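Local coordinates for translation initiation factor eIF2B subunit beta (Schizosaccharomyces pombe, PDB 5B04), which serves as a subunit of the heterodecameric eIF2B complex, which catalyses exchange of GDP for GTP on the gamma subunit of eIF2, at residues Gln32-Ala38 and Glu78-Ile84; Asn83-Arg87 and Ser395-Leu399. All coordinates share one frame. Residues are numbered along the deposited sequence.

Contact 1 (Gln32-Ala38 and Glu78-Ile84); sequences QGPFAVA and EFSCGNI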
ATOM      1  N   GLN C  32     -36.564   5.745  -9.107  1.00 74.79           N
ATOM      2  CA  GLN C  32     -35.164   5.689  -9.501  1.00 58.67           C
ATOM      3  C   GLN C  32     -34.354   4.871  -8.507  1.00 65.37           C
ATOM      4  O   GLN C  32     -34.812   4.588  -7.402  1.00 85.52           O
ATOM      5  CB  GLN C  32     -34.584   7.099  -9.617  1.00 63.33           C
ATOM      6  CG  GLN C  32     -34.554   7.860  -8.303  1.00 64.89           C
ATOM      7  CD  GLN C  32     -33.764   9.148  -8.395  1.00 77.25           C
ATOM      8  OE1 GLN C  32     -33.905   9.910  -9.352  1.00 72.80           O
ATOM      9  NE2 GLN C  32     -32.920   9.397  -7.400  1.00 88.30           N
ATOM     10  N   GLY C  33     -33.144   4.497  -8.907  1.00 68.99           N
ATOM     11  CA  GLY C  33     -32.289   3.684  -8.063  1.00 73.44           C
ATOM     12  C   GLY C  33     -32.498   2.209  -8.329  1.00 68.97           C
ATOM     13  O   GLY C  33     -33.615   1.784  -8.621  1.00 72.20           O
ATOM     14  N   PRO C  34     -31.421   1.418  -8.221  1.00 58.74           N
ATOM     15  CA  PRO C  34     -31.409  -0.020  -8.518  1.00 65.95           C
ATOM     16  C   PRO C  34     -32.521  -0.803  -7.823  1.00 64.55           C
ATOM     17  O   PRO C  34     -33.245  -1.545  -8.485  1.00 58.23           O
ATOM     18  CB  PRO C  34     -30.038  -0.467  -8.004  1.00 54.20           C
ATOM     19  CG  PRO C  34     -29.193   0.749  -8.107  1.00 67.54           C
ATOM     20  CD  PRO C  34     -30.098   1.901  -7.789  1.00 69.15           C
ATOM     21  N   PHE C  35     -32.658  -0.632  -6.512  1.00 66.35           N
ATOM     22  CA  PHE C  35     -33.611  -1.420  -5.737  1.00 66.47           C
ATOM     23  C   PHE C  35     -35.061  -1.078  -6.068  1.00 67.23           C
ATOM     24  O   PHE C  35     -35.875  -1.970  -6.309  1.00 63.87           O
ATOM     25  CB  PHE C  35     -33.364  -1.236  -4.240  1.00 55.85           C
ATOM     26  CG  PHE C  35     -34.133  -2.196  -3.380  1.00 52.14           C
ATOM     27  CD1 PHE C  35     -33.690  -3.496  -3.207  1.00 63.81           C
ATOM     28  CD2 PHE C  35     -35.301  -1.801  -2.747  1.00 61.72           C
ATOM     29  CE1 PHE C  35     -34.394  -4.386  -2.419  1.00 68.56           C
ATOM     30  CE2 PHE C  35     -36.010  -2.687  -1.956  1.00 56.89           C
ATOM     31  CZ  PHE C  35     -35.555  -3.981  -1.792  1.00 60.77           C
ATOM     32  N   ALA C  36     -35.381   0.213  -6.070  1.00 68.74           N
ATOM     33  CA  ALA C  36     -36.740   0.664  -6.351  1.00 64.32           C
ATOM     34  C   ALA C  36     -37.182   0.245  -7.750  1.00 65.14           C
ATOM     35  O   ALA C  36     -38.291  -0.256  -7.935  1.00 70.66           O
ATOM     36  CB  ALA C  36     -36.839   2.174  -6.195  1.00 71.11           C
ATOM     37  N   VAL C  37     -36.304   0.450  -8.725  1.00 62.83           N
ATOM     38  CA  VAL C  37     -36.582   0.074 -10.106  1.00 53.40           C
ATOM     39  C   VAL C  37     -36.800  -1.433 -10.232  1.00 64.17           C
ATOM     40  O   VAL C  37     -37.725  -1.878 -10.912  1.00 70.52           O
ATOM     41  CB  VAL C  37     -35.440   0.516 -11.047  1.00 53.27           C
ATOM     42  CG1 VAL C  37     -35.560  -0.163 -12.395  1.00 41.22           C
ATOM     43  CG2 VAL C  37     -35.443   2.028 -11.211  1.00 58.23           C
ATOM     44  N   ALA C  38     -35.954  -2.209  -9.561  1.00 73.55           N
ATOM     45  CA  ALA C  38     -36.039  -3.666  -9.610  1.00 73.98           C
ATOM     46  C   ALA C  38     -37.380  -4.176  -9.090  1.00 73.72           C
ATOM     47  O   ALA C  38     -38.024  -5.010  -9.726  1.00 75.43           O
ATOM     48  CB  ALA C  38     -34.898  -4.289  -8.820  1.00 60.71           C
ATOM     49  N   GLU C  78     -30.797   2.435 -15.820  1.00 56.31           N
ATOM     50  CA  GLU C  78     -31.286   1.719 -14.648  1.00 62.49           C
ATOM     51  C   GLU C  78     -31.325   0.229 -14.968  1.00 51.84           C
ATOM     52  O   GLU C  78     -32.394  -0.357 -15.136  1.00 58.34           O
ATOM     53  CB  GLU C  78     -32.669   2.226 -14.229  1.00 58.06           C
ATOM     54  CG  GLU C  78     -32.695   3.689 -13.807  1.00 57.66           C
ATOM     55  CD  GLU C  78     -32.255   3.898 -12.368  1.00 67.58           C
ATOM     56  OE1 GLU C  78     -32.168   5.067 -11.937  1.00 64.49           O
ATOM     57  OE2 GLU C  78     -32.002   2.895 -11.668  1.00 70.79           O
ATOM     58  N   PHE C  79     -30.140  -0.368 -15.045  1.00 58.62           N
ATOM     59  CA  PHE C  79     -29.965  -1.728 -15.550  1.00 56.02           C
ATOM     60  C   PHE C  79     -30.679  -2.793 -14.722  1.00 58.69           C
ATOM     61  O   PHE C  79     -30.877  -3.914 -15.191  1.00 62.33           O
ATOM     62  CB  PHE C  79     -28.474  -2.062 -15.628  1.00 59.61           C
ATOM     63  CG  PHE C  79     -27.664  -1.044 -16.377  1.00 46.73           C
ATOM     64  CD1 PHE C  79     -27.102   0.037 -15.717  1.00 52.73           C
ATOM     65  CD2 PHE C  79     -27.465  -1.167 -17.741  1.00 47.84           C
ATOM     66  CE1 PHE C  79     -26.358   0.976 -16.404  1.00 56.86           C
ATOM     67  CE2 PHE C  79     -26.721  -0.231 -18.434  1.00 46.44           C
ATOM     68  CZ  PHE C  79     -26.166   0.841 -17.765  1.00 53.07           C
ATOM     69  N   SER C  80     -31.055  -2.446 -13.496  1.00 52.04           N
ATOM     70  CA  SER C  80     -31.768  -3.375 -12.625  1.00 63.63           C
ATOM     71  C   SER C  80     -33.110  -3.780 -13.233  1.00 71.89           C
ATOM     72  O   SER C  80     -33.590  -4.891 -13.010  1.00 80.54           O
ATOM     73  CB  SER C  80     -31.976  -2.759 -11.241  1.00 52.94           C
ATOM     74  OG  SER C  80     -32.583  -1.483 -11.335  1.00 63.17           O
ATOM     75  N   CYS C  81     -33.704  -2.873 -14.003  1.00 56.14           N
ATOM     76  CA  CYS C  81     -34.950  -3.154 -14.707  1.00 55.62           C
ATOM     77  C   CYS C  81     -34.771  -4.306 -15.688  1.00 59.66           C
ATOM     78  O   CYS C  81     -35.470  -5.316 -15.609  1.00 67.64           O
ATOM     79  CB  CYS C  81     -35.445  -1.912 -15.452  1.00 67.74           C
ATOM     80  SG  CYS C  81     -36.980  -2.151 -16.376  1.00 58.22           S
ATOM     81  N   GLY C  82     -33.828  -4.141 -16.611  1.00 42.62           N
ATOM     82  CA  GLY C  82     -33.551  -5.147 -17.618  1.00 45.77           C
ATOM     83  C   GLY C  82     -33.136  -6.477 -17.021  1.00 60.73           C
ATOM     84  O   GLY C  82     -33.432  -7.533 -17.578  1.00 61.67           O
ATOM     85  N   ASN C  83     -32.449  -6.426 -15.884  1.00 62.05           N
ATOM     86  CA  ASN C  83     -32.012  -7.635 -15.198  1.00 58.06           C
ATOM     87  C   ASN C  83     -33.191  -8.468 -14.712  1.00 68.21           C
ATOM     88  O   ASN C  83     -33.198  -9.690 -14.855  1.00 70.37           O
ATOM     89  CB  ASN C  83     -31.100  -7.285 -14.022  1.00 73.11           C
ATOM     90  CG  ASN C  83     -29.772  -6.704 -14.468  1.00 69.61           C
ATOM     91  OD1 ASN C  83     -29.374  -6.853 -15.624  1.00 68.28           O
ATOM     92  ND2 ASN C  83     -29.076  -6.042 -13.551  1.00 53.59           N
ATOM     93  N   ILE C  84     -34.184  -7.798 -14.136  1.00 73.56           N
ATOM     94  CA  ILE C  84     -35.398  -8.466 -13.678  1.00 68.08           C
ATOM     95  C   ILE C  84     -36.120  -9.115 -14.855  1.00 68.54           C
ATOM     96  O   ILE C  84     -36.617 -10.237 -14.747  1.00 68.78           O
ATOM     97  CB  ILE C  84     -36.345  -7.484 -12.958  1.00 62.37           C
ATOM     98  CG1 ILE C  84     -35.687  -6.947 -11.686  1.00 61.86           C
ATOM     99  CG2 ILE C  84     -37.666  -8.157 -12.618  1.00 63.46           C
ATOM    100  CD1 ILE C  84     -35.231  -8.029 -10.732  1.00 68.08           C
TER

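Contact 2 (Asn83-Arg87 and Ser395-Leu399); sequences NIIRR and SDTIL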
ATOM      1  N   ASN C  83     -32.449  -6.426 -15.884  1.00 62.05           N
ATOM      2  CA  ASN C  83     -32.012  -7.635 -15.198  1.00 58.06           C
ATOM      3  C   ASN C  83     -33.191  -8.468 -14.712  1.00 68.21           C
ATOM      4  O   ASN C  83     -33.198  -9.690 -14.855  1.00 70.37           O
ATOM      5  CB  ASN C  83     -31.100  -7.285 -14.022  1.00 73.11           C
ATOM      6  CG  ASN C  83     -29.772  -6.704 -14.468  1.00 69.61           C
ATOM      7  OD1 ASN C  83     -29.374  -6.853 -15.624  1.00 68.28           O
ATOM      8  ND2 ASN C  83     -29.076  -6.042 -13.551  1.00 53.59           N
ATOM      9  N   ILE C  84     -34.184  -7.798 -14.136  1.00 73.56           N
ATOM     10  CA  ILE C  84     -35.398  -8.466 -13.678  1.00 68.08           C
ATOM     11  C   ILE C  84     -36.120  -9.115 -14.855  1.00 68.54           C
ATOM     12  O   ILE C  84     -36.617 -10.237 -14.747  1.00 68.78           O
ATOM     13  CB  ILE C  84     -36.345  -7.484 -12.958  1.00 62.37           C
ATOM     14  CG1 ILE C  84     -35.687  -6.947 -11.686  1.00 61.86           C
ATOM     15  CG2 ILE C  84     -37.666  -8.157 -12.618  1.00 63.46           C
ATOM     16  CD1 ILE C  84     -35.231  -8.029 -10.732  1.00 68.08           C
ATOM     17  N   ILE C  85     -36.161  -8.407 -15.979  1.00 60.82           N
ATOM     18  CA  ILE C  85     -36.766  -8.932 -17.199  1.00 58.17           C
ATOM     19  C   ILE C  85     -36.077 -10.220 -17.636  1.00 66.81           C
ATOM     20  O   ILE C  85     -36.736 -11.211 -17.951  1.00 71.92           O
ATOM     21  CB  ILE C  85     -36.699  -7.909 -18.353  1.00 60.87           C
ATOM     22  CG1 ILE C  85     -37.363  -6.591 -17.947  1.00 48.91           C
ATOM     23  CG2 ILE C  85     -37.350  -8.473 -19.607  1.00 53.25           C
ATOM     24  CD1 ILE C  85     -38.841  -6.715 -17.659  1.00 53.19           C
ATOM     25  N   ARG C  86     -34.747 -10.200 -17.640  1.00 64.64           N
ATOM     26  CA  ARG C  86     -33.958 -11.352 -18.064  1.00 58.09           C
ATOM     27  C   ARG C  86     -34.153 -12.548 -17.138  1.00 68.88           C
ATOM     28  O   ARG C  86     -34.115 -13.696 -17.581  1.00 71.72           O
ATOM     29  CB  ARG C  86     -32.474 -10.986 -18.136  1.00 63.90           C
ATOM     30  CG  ARG C  86     -32.136  -9.953 -19.197  1.00 60.26           C
ATOM     31  CD  ARG C  86     -30.651  -9.628 -19.196  1.00 56.15           C
ATOM     32  NE  ARG C  86     -30.313  -8.600 -20.175  1.00 58.90           N
ATOM     33  CZ  ARG C  86     -30.214  -7.304 -19.895  1.00 65.07           C
ATOM     34  NH1 ARG C  86     -30.426  -6.873 -18.659  1.00 60.86           N
ATOM     35  NH2 ARG C  86     -29.900  -6.439 -20.850  1.00 56.22           N
ATOM     36  N   ARG C  87     -34.355 -12.276 -15.853  1.00 71.36           N
ATOM     37  CA  ARG C  87     -34.593 -13.338 -14.881  1.00 70.37           C
ATOM     38  C   ARG C  87     -35.911 -14.045 -15.161  1.00 78.23           C
ATOM     39  O   ARG C  87     -35.976 -15.274 -15.188  1.00 88.67           O
ATOM     40  CB  ARG C  87     -34.595 -12.784 -13.454  1.00 72.18           C
ATOM     41  CG  ARG C  87     -33.242 -12.303 -12.963  1.00 83.54           C
ATOM     42  CD  ARG C  87     -33.160 -12.393 -11.450  1.00 96.90           C
ATOM     43  NE  ARG C  87     -33.269 -13.775 -10.991  1.00 83.99           N
ATOM     44  CZ  ARG C  87     -33.293 -14.140  -9.713  1.00 96.73           C
ATOM     45  NH1 ARG C  87     -33.220 -13.225  -8.757  1.00 98.04           N
ATOM     46  NH2 ARG C  87     -33.394 -15.423  -9.392  1.00103.25           N
ATOM     47  N   SER C 395     -29.351 -15.057 -24.851  1.00 96.37           N
ATOM     48  CA  SER C 395     -30.122 -14.368 -25.883  1.00 95.08           C
ATOM     49  C   SER C 395     -30.680 -13.033 -25.396  1.00 94.95           C
ATOM     50  O   SER C 395     -30.963 -12.140 -26.196  1.00103.74           O
ATOM     51  CB  SER C 395     -31.268 -15.255 -26.369  1.00 98.12           C
ATOM     52  OG  SER C 395     -32.240 -15.431 -25.352  1.00107.45           O
ATOM     53  N   ASP C 396     -30.829 -12.899 -24.082  1.00 88.64           N
ATOM     54  CA  ASP C 396     -31.477 -11.730 -23.499  1.00 86.37           C
ATOM     55  C   ASP C 396     -30.502 -10.594 -23.205  1.00 82.97           C
ATOM     56  O   ASP C 396     -30.856  -9.627 -22.531  1.00 76.85           O
ATOM     57  CB  ASP C 396     -32.208 -12.123 -22.213  1.00 87.14           C
ATOM     58  CG  ASP C 396     -33.090 -13.342 -22.395  1.00 95.44           C
ATOM     59  OD1 ASP C 396     -33.611 -13.539 -23.513  1.00 83.79           O
ATOM     60  OD2 ASP C 396     -33.261 -14.104 -21.420  1.00 96.02           O
ATOM     61  N   THR C 397     -29.276 -10.710 -23.709  1.00 86.20           N
ATOM     62  CA  THR C 397     -28.262  -9.683 -23.489  1.00 84.55           C
ATOM     63  C   THR C 397     -28.669  -8.357 -24.124  1.00 81.48           C
ATOM     64  O   THR C 397     -28.456  -7.292 -23.545  1.00 82.32           O
ATOM     65  CB  THR C 397     -26.892 -10.114 -24.041  1.00 76.79           C
ATOM     66  OG1 THR C 397     -27.065 -10.724 -25.326  1.00109.89           O
ATOM     67  CG2 THR C 397     -26.234 -11.112 -23.101  1.00 71.63           C
ATOM     68  N   ILE C 398     -29.251  -8.427 -25.317  1.00 86.49           N
ATOM     69  CA  ILE C 398     -29.828  -7.247 -25.950  1.00 87.54           C
ATOM     70  C   ILE C 398     -31.348  -7.336 -25.898  1.00 83.88           C
ATOM     71  O   ILE C 398     -31.952  -8.215 -26.512  1.00 93.62           O
ATOM     72  CB  ILE C 398     -29.365  -7.087 -27.409  1.00 78.79           C
ATOM     73  CG1 ILE C 398     -27.856  -6.845 -27.463  1.00 72.50           C
ATOM     74  CG2 ILE C 398     -30.106  -5.938 -28.075  1.00 83.68           C
ATOM     75  CD1 ILE C 398     -27.336  -6.532 -28.850  1.00 78.38           C
ATOM     76  N   LEU C 399     -31.960  -6.418 -25.157  1.00 79.91           N
ATOM     77  CA  LEU C 399     -33.391  -6.472 -24.896  1.00 85.75           C
ATOM     78  C   LEU C 399     -34.172  -5.541 -25.820  1.00 87.31           C
ATOM     79  O   LEU C 399     -34.015  -4.321 -25.768  1.00 83.36           O
ATOM     80  CB  LEU C 399     -33.666  -6.122 -23.433  1.00 69.91           C
ATOM     81  CG  LEU C 399     -34.616  -7.039 -22.662  1.00 79.34           C
ATOM     82  CD1 LEU C 399     -34.365  -8.493 -23.022  1.00 78.53           C
ATOM     83  CD2 LEU C 399     -34.444  -6.825 -21.169  1.00 58.65           C
TER

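Contact 1 (Gln32-Ala38 and Glu78-Ile84)
This is a buried helix-helix contact in the N-terminal helical domain of an eIF2B alpha/beta/delta-family subunit, and it illustrates how two helices can be joined at their beginnings by polar groups and farther along by apolar ones. The first turns of helix 34-51 and helix 79-102 run in broadly the same direction, crossing at -39° with their local axes 8.0 Å apart at closest approach. G33 is the N-cap residue of the first helix, with a positive phi (91°) that suits glycine, since a CB there would be jammed against the carbonyl oxygen of Q32. G33 N donates to E78 OE1 (3.2 Å, nearly linear), so a carboxylate sits beside a helix N terminus, where exposed amides favour negative charge; R29 makes a further, weak ion pair with E78. Beyond this polar edge the helices pack through apolar side chains, short ones at V37, A38 and C81. V37 points at the partner helix, its CG1 3.5 Å from C81 CB, and A38 CB lies 4.0 Å from I84 CG1. The closest CA atoms across the interface, those of A38 and S80, are 5.2 Å apart, a close approach that alanine and serine permit. L190 and V186 of helix 176-190 add to the packing at A38 and I84. Between the two zones, P34 O accepts twice: from A38 N (3.0 Å) within its own helix and from S80 OG (2.9 Å) across the interface.

Contact 2 (Asn83-Arg87 and Ser395-Leu399)
R86, L399 and D396 show how the end of a chain can be bound back onto a helix formed some 300 residues earlier. R86 belongs to helix 79-102 of the N-terminal helical domain; the other two lie in the irregular tail that follows helix 384-391, with L399 the last residue of the chain. The CA-to-CB bond of R86 runs sideways, but its side chain, m at chi1 and extended through chi2 and chi3, carries the guanidinium to the tail. There R86 NE donates to D396 O at 2.6 Å and R86 NH2 to T397 O at 3.2 Å, both carbonyls lying near the guanidinium plane at its edge. The aliphatic part of the arginine is used as well, R86 CG standing 3.7 Å from D396 CB. L399 turns its side chain toward the helix: CD2 lies over one face of the guanidinium and meets I85 CG2 at 3.7 Å, so the terminal leucine covers part of one guanidinium face and adds apolar packing next to the polar bonds. D396 also points at the helix, yet its carboxylate serves other partners, with OD1 accepting from S395 OG (3.0 Å) and forming a salt bridge with R93 farther along the same helix. P324 packs against R86 from a loop. Because both R86 hydrogen bonds end on main-chain oxygens, the polar recognition by R86 depends on the path of the tail's main chain and not on the identity of a side chain; sequence enters through the D396 charge, matched to R93, and through the leucine at the terminus.

Read from the N terminus, contact 1 closes a short loop: the 39 residues between its segments are mostly helix, including helix 57-74, and stay within the helical domain. Contact 2 starts where contact 1 ends, sharing N83 and I84, and closes a far longer loop of 307 residues that takes in the Rossmann-like domain with its seven-stranded sheet. The loops are therefore consecutive, neither nested nor crossed beyond that two-residue overlap. Helix 79-102 is common to both, receiving helix 34-51 near its start and the C-terminal tail a turn or so later. The centres of the two contacts are about 12 Å apart, and the contacts meet where G82 O packs 3.8 Å from L399 CD2.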